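Local structure of probable exosome complex exonuclease 2 (2WNR) at residues Cys196-Ile201 against Ile221-Thr226; Lys192-Thr197 against Gln260-Leu265. The protein is probably a non-catalytic subunit of the archaeal RNA-degrading exosome, contributing to the structure of the active site of its Rrp41 partner. One frame throughout, in Å; residues are numbered along the deposited sequence.

Contact 1 of 2, residues Cys196-Ile201 against Ile221-Thr226; sequences CTFAKI and ISIGVT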
ATOM      1  N   CYS A 196      -6.309  -6.792  33.728  1.00 24.40           N
ATOM      2  CA  CYS A 196      -5.987  -8.166  34.066  1.00 23.87           C
ATOM      3  C   CYS A 196      -6.470  -9.094  32.961  1.00 23.80           C
ATOM      4  O   CYS A 196      -7.629  -9.013  32.546  1.00 24.76           O
ATOM      5  CB  CYS A 196      -6.670  -8.543  35.370  1.00 23.23           C
ATOM      6  SG  CYS A 196      -6.010  -7.718  36.810  1.00 26.49           S
ATOM      7  N   THR A 197      -5.580  -9.964  32.485  1.00 22.85           N
ATOM      8  CA  THR A 197      -5.921 -10.967  31.487  1.00 22.08           C
ATOM      9  C   THR A 197      -5.879 -12.346  32.121  1.00 22.23           C
ATOM     10  O   THR A 197      -4.915 -12.695  32.803  1.00 22.45           O
ATOM     11  CB  THR A 197      -4.964 -10.930  30.281  1.00 22.38           C
ATOM     12  OG1 THR A 197      -5.091  -9.670  29.617  1.00 24.00           O
ATOM     13  CG2 THR A 197      -5.304 -12.016  29.281  1.00 21.26           C
ATOM     14  N   PHE A 198      -6.934 -13.119  31.884  1.00 22.11           N
ATOM     15  CA  PHE A 198      -7.069 -14.477  32.403  1.00 22.01           C
ATOM     16  C   PHE A 198      -7.109 -15.473  31.261  1.00 22.28           C
ATOM     17  O   PHE A 198      -7.596 -15.160  30.182  1.00 23.52           O
ATOM     18  CB  PHE A 198      -8.364 -14.610  33.205  1.00 22.37           C
ATOM     19  CG  PHE A 198      -8.466 -13.657  34.349  1.00 22.23           C
ATOM     20  CD1 PHE A 198      -8.170 -14.073  35.633  1.00 18.85           C
ATOM     21  CD2 PHE A 198      -8.861 -12.340  34.145  1.00 22.59           C
ATOM     22  CE1 PHE A 198      -8.261 -13.187  36.703  1.00 22.96           C
ATOM     23  CE2 PHE A 198      -8.957 -11.447  35.208  1.00 21.42           C
ATOM     24  CZ  PHE A 198      -8.658 -11.867  36.486  1.00 20.18           C
ATOM     25  N   ALA A 199      -6.621 -16.679  31.507  1.00 21.34           N
ATOM     26  CA  ALA A 199      -6.672 -17.737  30.515  1.00 21.63           C
ATOM     27  C   ALA A 199      -7.457 -18.930  31.044  1.00 22.43           C
ATOM     28  O   ALA A 199      -7.174 -19.426  32.135  1.00 23.07           O
ATOM     29  CB  ALA A 199      -5.264 -18.157  30.121  1.00 21.81           C
ATOM     30  N   LYS A 200      -8.446 -19.379  30.273  1.00 23.00           N
ATOM     31  CA  LYS A 200      -9.183 -20.599  30.606  1.00 22.77           C
ATOM     32  C   LYS A 200      -8.383 -21.831  30.196  1.00 23.38           C
ATOM     33  O   LYS A 200      -8.174 -22.087  29.005  1.00 23.81           O
ATOM     34  CB  LYS A 200     -10.556 -20.610  29.935  1.00 23.40           C
ATOM     35  CG  LYS A 200     -11.375 -21.893  30.139  1.00 22.90           C
ATOM     36  CD  LYS A 200     -12.138 -21.898  31.455  1.00 22.94           C
ATOM     37  CE  LYS A 200     -12.982 -23.155  31.598  1.00 22.04           C
ATOM     38  NZ  LYS A 200     -14.164 -23.202  30.700  1.00 22.27           N
ATOM     39  N   ILE A 201      -7.925 -22.571  31.196  1.00 23.23           N
ATOM     40  CA  ILE A 201      -7.243 -23.833  30.987  1.00 23.09           C
ATOM     41  C   ILE A 201      -7.958 -24.841  31.867  1.00 23.91           C
ATOM     42  O   ILE A 201      -8.234 -24.559  33.041  1.00 24.18           O
ATOM     43  CB  ILE A 201      -5.734 -23.755  31.338  1.00 22.82           C
ATOM     44  CG1 ILE A 201      -5.031 -22.730  30.442  1.00 23.77           C
ATOM     45  CG2 ILE A 201      -5.075 -25.119  31.155  1.00 23.01           C
ATOM     46  CD1 ILE A 201      -3.791 -22.094  31.041  1.00 23.22           C
ATOM     47  N   ILE A 221      -9.685 -13.918  28.659  1.00 22.36           N
ATOM     48  CA  ILE A 221     -10.490 -12.706  28.861  1.00 22.07           C
ATOM     49  C   ILE A 221      -9.675 -11.595  29.541  1.00 21.94           C
ATOM     50  O   ILE A 221      -9.038 -11.811  30.566  1.00 21.34           O
ATOM     51  CB  ILE A 221     -11.830 -12.995  29.609  1.00 22.09           C
ATOM     52  CG1 ILE A 221     -12.638 -11.707  29.785  1.00 24.44           C
ATOM     53  CG2 ILE A 221     -11.579 -13.695  30.942  1.00 20.79           C
ATOM     54  CD1 ILE A 221     -14.102 -11.915  30.096  1.00 22.49           C
ATOM     55  N   SER A 222      -9.673 -10.416  28.931  1.00 22.83           N
ATOM     56  CA  SER A 222      -8.984  -9.263  29.484  1.00 23.05           C
ATOM     57  C   SER A 222     -10.003  -8.300  30.048  1.00 23.43           C
ATOM     58  O   SER A 222     -10.990  -7.974  29.374  1.00 24.45           O
ATOM     59  CB  SER A 222      -8.161  -8.560  28.408  1.00 21.84           C
ATOM     60  OG  SER A 222      -7.238  -9.458  27.828  1.00 23.93           O
ATOM     61  N   ILE A 223      -9.762  -7.845  31.276  1.00 22.39           N
ATOM     62  CA  ILE A 223     -10.658  -6.902  31.920  1.00 22.32           C
ATOM     63  C   ILE A 223      -9.930  -5.642  32.385  1.00 22.49           C
ATOM     64  O   ILE A 223      -8.965  -5.711  33.141  1.00 22.22           O
ATOM     65  CB  ILE A 223     -11.434  -7.566  33.076  1.00 22.59           C
ATOM     66  CG1 ILE A 223     -12.195  -8.789  32.559  1.00 23.00           C
ATOM     67  CG2 ILE A 223     -12.409  -6.573  33.718  1.00 22.95           C
ATOM     68  CD1 ILE A 223     -12.649  -9.718  33.637  1.00 24.97           C
ATOM     69  N   GLY A 224     -10.392  -4.492  31.901  1.00 22.15           N
ATOM     70  CA  GLY A 224      -9.873  -3.206  32.347  1.00 22.66           C
ATOM     71  C   GLY A 224     -10.760  -2.624  33.435  1.00 22.77           C
ATOM     72  O   GLY A 224     -11.952  -2.375  33.209  1.00 22.73           O
ATOM     73  N   VAL A 225     -10.173  -2.415  34.615  1.00 22.89           N
ATOM     74  CA  VAL A 225     -10.879  -1.840  35.769  1.00 23.95           C
ATOM     75  C   VAL A 225     -10.308  -0.463  36.128  1.00 24.02           C
ATOM     76  O   VAL A 225      -9.114  -0.226  35.968  1.00 25.23           O
ATOM     77  CB  VAL A 225     -10.805  -2.768  37.006  1.00 23.09           C
ATOM     78  CG1 VAL A 225     -11.737  -2.280  38.092  1.00 21.77           C
ATOM     79  CG2 VAL A 225     -11.165  -4.201  36.614  1.00 23.71           C
ATOM     80  N   THR A 226     -11.164   0.437  36.606  1.00 23.73           N
ATOM     81  CA  THR A 226     -10.735   1.786  36.951  1.00 24.12           C
ATOM     82  C   THR A 226     -10.411   1.891  38.446  1.00 26.17           C
ATOM     83  O   THR A 226     -10.602   0.931  39.209  1.00 27.27           O
ATOM     84  CB  THR A 226     -11.791   2.853  36.554  1.00 24.10           C
ATOM     85  OG1 THR A 226     -12.974   2.693  37.350  1.00 24.76           O
ATOM     86  CG2 THR A 226     -12.144   2.744  35.081  1.00 22.99           C
TER

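Contact 2 of 2, residues Lys192-Thr197 against Gln260-Leu265; sequences KALMCT and QLIEYL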
ATOM      1  N   LYS A 192      -6.784   6.639  36.904  1.00 24.13           N
ATOM      2  CA  LYS A 192      -6.018   5.521  36.364  1.00 22.76           C
ATOM      3  C   LYS A 192      -6.903   4.306  36.182  1.00 21.70           C
ATOM      4  O   LYS A 192      -7.920   4.157  36.861  1.00 22.08           O
ATOM      5  CB  LYS A 192      -4.842   5.168  37.277  1.00 23.24           C
ATOM      6  CG  LYS A 192      -3.593   6.009  37.052  1.00 22.21           C
ATOM      7  CD  LYS A 192      -2.690   6.012  38.277  1.00 18.02           C
ATOM      8  CE  LYS A 192      -3.094   7.103  39.245  1.00 25.05           C
ATOM      9  NZ  LYS A 192      -2.344   7.008  40.526  1.00 29.32           N
ATOM     10  N   ALA A 193      -6.512   3.456  35.243  1.00 20.75           N
ATOM     11  CA  ALA A 193      -7.151   2.173  35.023  1.00 20.28           C
ATOM     12  C   ALA A 193      -6.073   1.192  34.580  1.00 21.59           C
ATOM     13  O   ALA A 193      -5.111   1.581  33.909  1.00 22.65           O
ATOM     14  CB  ALA A 193      -8.221   2.295  33.974  1.00 17.07           C
ATOM     15  N   LEU A 194      -6.211  -0.067  34.971  1.00 21.92           N
ATOM     16  CA  LEU A 194      -5.291  -1.102  34.508  1.00 22.97           C
ATOM     17  C   LEU A 194      -6.049  -2.369  34.133  1.00 23.95           C
ATOM     18  O   LEU A 194      -7.266  -2.452  34.337  1.00 24.90           O
ATOM     19  CB  LEU A 194      -4.201  -1.393  35.549  1.00 22.40           C
ATOM     20  CG  LEU A 194      -3.127  -0.322  35.791  1.00 22.18           C
ATOM     21  CD1 LEU A 194      -2.180  -0.759  36.889  1.00 23.24           C
ATOM     22  CD2 LEU A 194      -2.343   0.039  34.527  1.00 21.67           C
ATOM     23  N   MET A 195      -5.323  -3.358  33.609  1.00 23.41           N
ATOM     24  CA  MET A 195      -5.947  -4.525  33.019  1.00 23.33           C
ATOM     25  C   MET A 195      -5.389  -5.857  33.509  1.00 24.08           C
ATOM     26  O   MET A 195      -4.174  -6.035  33.670  1.00 23.74           O
ATOM     27  CB  MET A 195      -5.834  -4.435  31.504  1.00 23.15           C
ATOM     28  CG  MET A 195      -6.488  -5.556  30.737  1.00 23.61           C
ATOM     29  SD  MET A 195      -6.644  -5.121  28.993  1.00 23.59           S
ATOM     30  CE  MET A 195      -7.982  -3.918  29.073  1.00 23.22           C
ATOM     31  N   CYS A 196      -6.309  -6.792  33.728  1.00 24.40           N
ATOM     32  CA  CYS A 196      -5.987  -8.166  34.066  1.00 23.87           C
ATOM     33  C   CYS A 196      -6.470  -9.094  32.961  1.00 23.80           C
ATOM     34  O   CYS A 196      -7.629  -9.013  32.546  1.00 24.76           O
ATOM     35  CB  CYS A 196      -6.670  -8.543  35.370  1.00 23.23           C
ATOM     36  SG  CYS A 196      -6.010  -7.718  36.810  1.00 26.49           S
ATOM     37  N   THR A 197      -5.580  -9.964  32.485  1.00 22.85           N
ATOM     38  CA  THR A 197      -5.921 -10.967  31.487  1.00 22.08           C
ATOM     39  C   THR A 197      -5.879 -12.346  32.121  1.00 22.23           C
ATOM     40  O   THR A 197      -4.915 -12.695  32.803  1.00 22.45           O
ATOM     41  CB  THR A 197      -4.964 -10.930  30.281  1.00 22.38           C
ATOM     42  OG1 THR A 197      -5.091  -9.670  29.617  1.00 24.00           O
ATOM     43  CG2 THR A 197      -5.304 -12.016  29.281  1.00 21.26           C
ATOM     44  N   GLN A 260      -4.289  -3.245  43.542  1.00 25.92           N
ATOM     45  CA  GLN A 260      -2.949  -3.665  43.942  1.00 27.17           C
ATOM     46  C   GLN A 260      -1.920  -3.196  42.916  1.00 27.34           C
ATOM     47  O   GLN A 260      -0.929  -2.557  43.270  1.00 28.35           O
ATOM     48  CB  GLN A 260      -2.880  -5.187  44.119  1.00 27.37           C
ATOM     49  CG  GLN A 260      -3.654  -5.720  45.332  1.00 28.73           C
ATOM     50  CD  GLN A 260      -3.748  -7.243  45.369  1.00 29.42           C
ATOM     51  OE1 GLN A 260      -4.667  -7.800  45.967  1.00 26.96           O
ATOM     52  NE2 GLN A 260      -2.797  -7.919  44.733  1.00 32.21           N
ATOM     53  N   LEU A 261      -2.174  -3.509  41.648  1.00 28.06           N
ATOM     54  CA  LEU A 261      -1.357  -3.050  40.525  1.00 28.58           C
ATOM     55  C   LEU A 261      -1.211  -1.521  40.467  1.00 29.30           C
ATOM     56  O   LEU A 261      -0.151  -1.007  40.100  1.00 29.23           O
ATOM     57  CB  LEU A 261      -1.933  -3.570  39.198  1.00 28.71           C
ATOM     58  CG  LEU A 261      -1.850  -5.063  38.833  1.00 29.30           C
ATOM     59  CD1 LEU A 261      -2.420  -5.305  37.442  1.00 24.42           C
ATOM     60  CD2 LEU A 261      -0.423  -5.602  38.908  1.00 28.17           C
ATOM     61  N   ILE A 262      -2.276  -0.809  40.836  1.00 29.39           N
ATOM     62  CA  ILE A 262      -2.300   0.657  40.821  1.00 28.51           C
ATOM     63  C   ILE A 262      -1.349   1.287  41.845  1.00 29.56           C
ATOM     64  O   ILE A 262      -0.699   2.295  41.555  1.00 29.31           O
ATOM     65  CB  ILE A 262      -3.754   1.190  40.958  1.00 29.08           C
ATOM     66  CG1 ILE A 262      -4.413   1.237  39.572  1.00 23.80           C
ATOM     67  CG2 ILE A 262      -3.813   2.562  41.677  1.00 27.65           C
ATOM     68  CD1 ILE A 262      -5.890   1.547  39.606  1.00 21.98           C
ATOM     69  N   GLU A 263      -1.254   0.699  43.033  1.00 29.77           N
ATOM     70  CA  GLU A 263      -0.311   1.215  44.011  1.00 30.72           C
ATOM     71  C   GLU A 263       1.116   0.765  43.712  1.00 30.48           C
ATOM     72  O   GLU A 263       2.062   1.393  44.169  1.00 31.62           O
ATOM     73  CB  GLU A 263      -0.735   0.912  45.458  1.00 31.70           C
ATOM     74  CG  GLU A 263      -0.404  -0.475  46.001  1.00 33.56           C
ATOM     75  CD  GLU A 263      -0.370  -0.488  47.526  1.00 36.39           C
ATOM     76  OE1 GLU A 263      -1.374  -0.890  48.161  1.00 32.27           O
ATOM     77  OE2 GLU A 263       0.660  -0.069  48.094  1.00 39.59           O
ATOM     78  N   TYR A 264       1.267  -0.303  42.929  1.00 30.15           N
ATOM     79  CA  TYR A 264       2.593  -0.752  42.496  1.00 29.36           C
ATOM     80  C   TYR A 264       3.144   0.169  41.416  1.00 28.78           C
ATOM     81  O   TYR A 264       4.346   0.444  41.377  1.00 29.97           O
ATOM     82  CB  TYR A 264       2.575  -2.202  41.994  1.00 29.51           C
ATOM     83  CG  TYR A 264       3.962  -2.758  41.740  1.00 30.36           C
ATOM     84  CD1 TYR A 264       4.697  -3.342  42.771  1.00 31.08           C
ATOM     85  CD2 TYR A 264       4.545  -2.686  40.474  1.00 32.94           C
ATOM     86  CE1 TYR A 264       5.977  -3.842  42.551  1.00 34.35           C
ATOM     87  CE2 TYR A 264       5.825  -3.184  40.241  1.00 36.38           C
ATOM     88  CZ  TYR A 264       6.537  -3.760  41.286  1.00 36.98           C
ATOM     89  OH  TYR A 264       7.805  -4.250  41.065  1.00 37.31           O
ATOM     90  N   LEU A 265       2.263   0.626  40.531  1.00 27.26           N
ATOM     91  CA  LEU A 265       2.631   1.614  39.526  1.00 26.60           C
ATOM     92  C   LEU A 265       2.994   2.950  40.176  1.00 27.18           C
ATOM     93  O   LEU A 265       4.002   3.558  39.804  1.00 28.05           O
ATOM     94  CB  LEU A 265       1.518   1.789  38.482  1.00 26.01           C
ATOM     95  CG  LEU A 265       1.583   2.953  37.482  1.00 23.10           C
ATOM     96  CD1 LEU A 265       2.934   3.055  36.779  1.00 25.03           C
ATOM     97  CD2 LEU A 265       0.486   2.816  36.464  1.00  9.73           C
TER

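Contact 1 of 2, residues Cys196-Ile201 against Ile221-Thr226
Cys196, Thr197 and Phe198 pair with Ile223, Ser222 and Ile221 in an antiparallel ladder at the middle of the four-stranded sheet in the second RNase PH-family region. The two strand segments run at 159° to each other, with axes 4.6 Å apart. Cys196 and Ile223 form a hydrogen-bonded pair, Ile223 N reaching Cys196 O at 2.7 Å; Phe198 and Ile221 form another, with Phe198 N 2.8 Å from Ile221 O. Between them lies the non-hydrogen-bonded pair Thr197-Ser222, where the backbones draw together to 4.0 Å between the two CA atoms. Both hydroxyls stand beside their own backbone N, anti to the carbonyl carbon (chi1 -63° in Thr197), and Ser222 OG donates to Thr197 OG1 at 2.8 Å. Thr197 OG1 also bonds to Asp152 OD1, so two partners grip this buried oxygen. An alanine at Thr197 would probably leave Ser222 OG without its acceptor and Asp152 without its hydroxyl partner. On the other face, Phe198 CB touches Ile221 CG2 at 4.0 Å. The Phe198 ring turns its CD2 edge to Ile221 O, 3.6 Å away and near the ring plane, while Ile223 CD1 approaches CE2 obliquely at 4.4 Å. Helix 244-268 packs on this face, with Ala250 and Ile253 against Phe198, whereas Asp152 of helix 150-164 lies on the Thr197 side. Strand 204-207 flanks strand 193-201, strand 231-237 flanks strand 219-226, and Ile221 also packs on an apolar side chain of another protein's chain.

Contact 2 of 2, residues Lys192-Thr197 against Gln260-Leu265
Leu194 meets Leu261 and Ile262 without any aromatic ring between them; the flat group involved is the peptide joining the two helical residues, and CD1 of Leu194 stands over one face of it, 3.8 Å from Leu261 C. This is alpha/beta packing: helix 244-268 lies across the sheet that contains strand 193-201, the two segments crossing at 123° with axes 8.7 Å apart. CG of Leu194 is anti to its carbonyl carbon (chi1 -70°), and the branch it carries forks between helical side chains. CD1 touches Leu261 CB at 3.6 Å, the two leucines crossing obliquely, and also Ile262 CG1 at 4.0 Å. CD2 reaches Leu265 CD2 at 4.4 Å, one helical turn on from Leu261. Near the start of the strand, Lys192 lays its CB 4.4 Å from Ile262 CD1, while its NZ forms a salt bridge with Asp266 of the same helix, an aliphatic contact and a charged one along a single side chain. Met195 starts away from this helix and packs on Val155 of helix 150-164, so the strand has helices on both faces. Phe34 touches both Cys196 and Leu261. Farther along the strand, the CD1 methyl of Leu261 lies 4.4 Å from Cys196 SG and 4.2 Å from Met195 O.

Both contacts start from strand 193-201 and share Cys196 and Thr197, their centres lying about 12 Å apart. Contact 1 joins this strand to its sheet neighbour 219-226, which comes next but two in the chain, after strand 204-207 and helix 211-214. Contact 2 joins it to the long C-terminal helix 244-268, reached only after strand 231-237. The pairing continues between them, since Val225 N probably bonds to Leu194 O at 2.9 Å. Contact 1 is thus an in-sheet seam and contact 2 the helix lying on it; together they tie the last helix to the four-stranded sheet in this part of Rrp42.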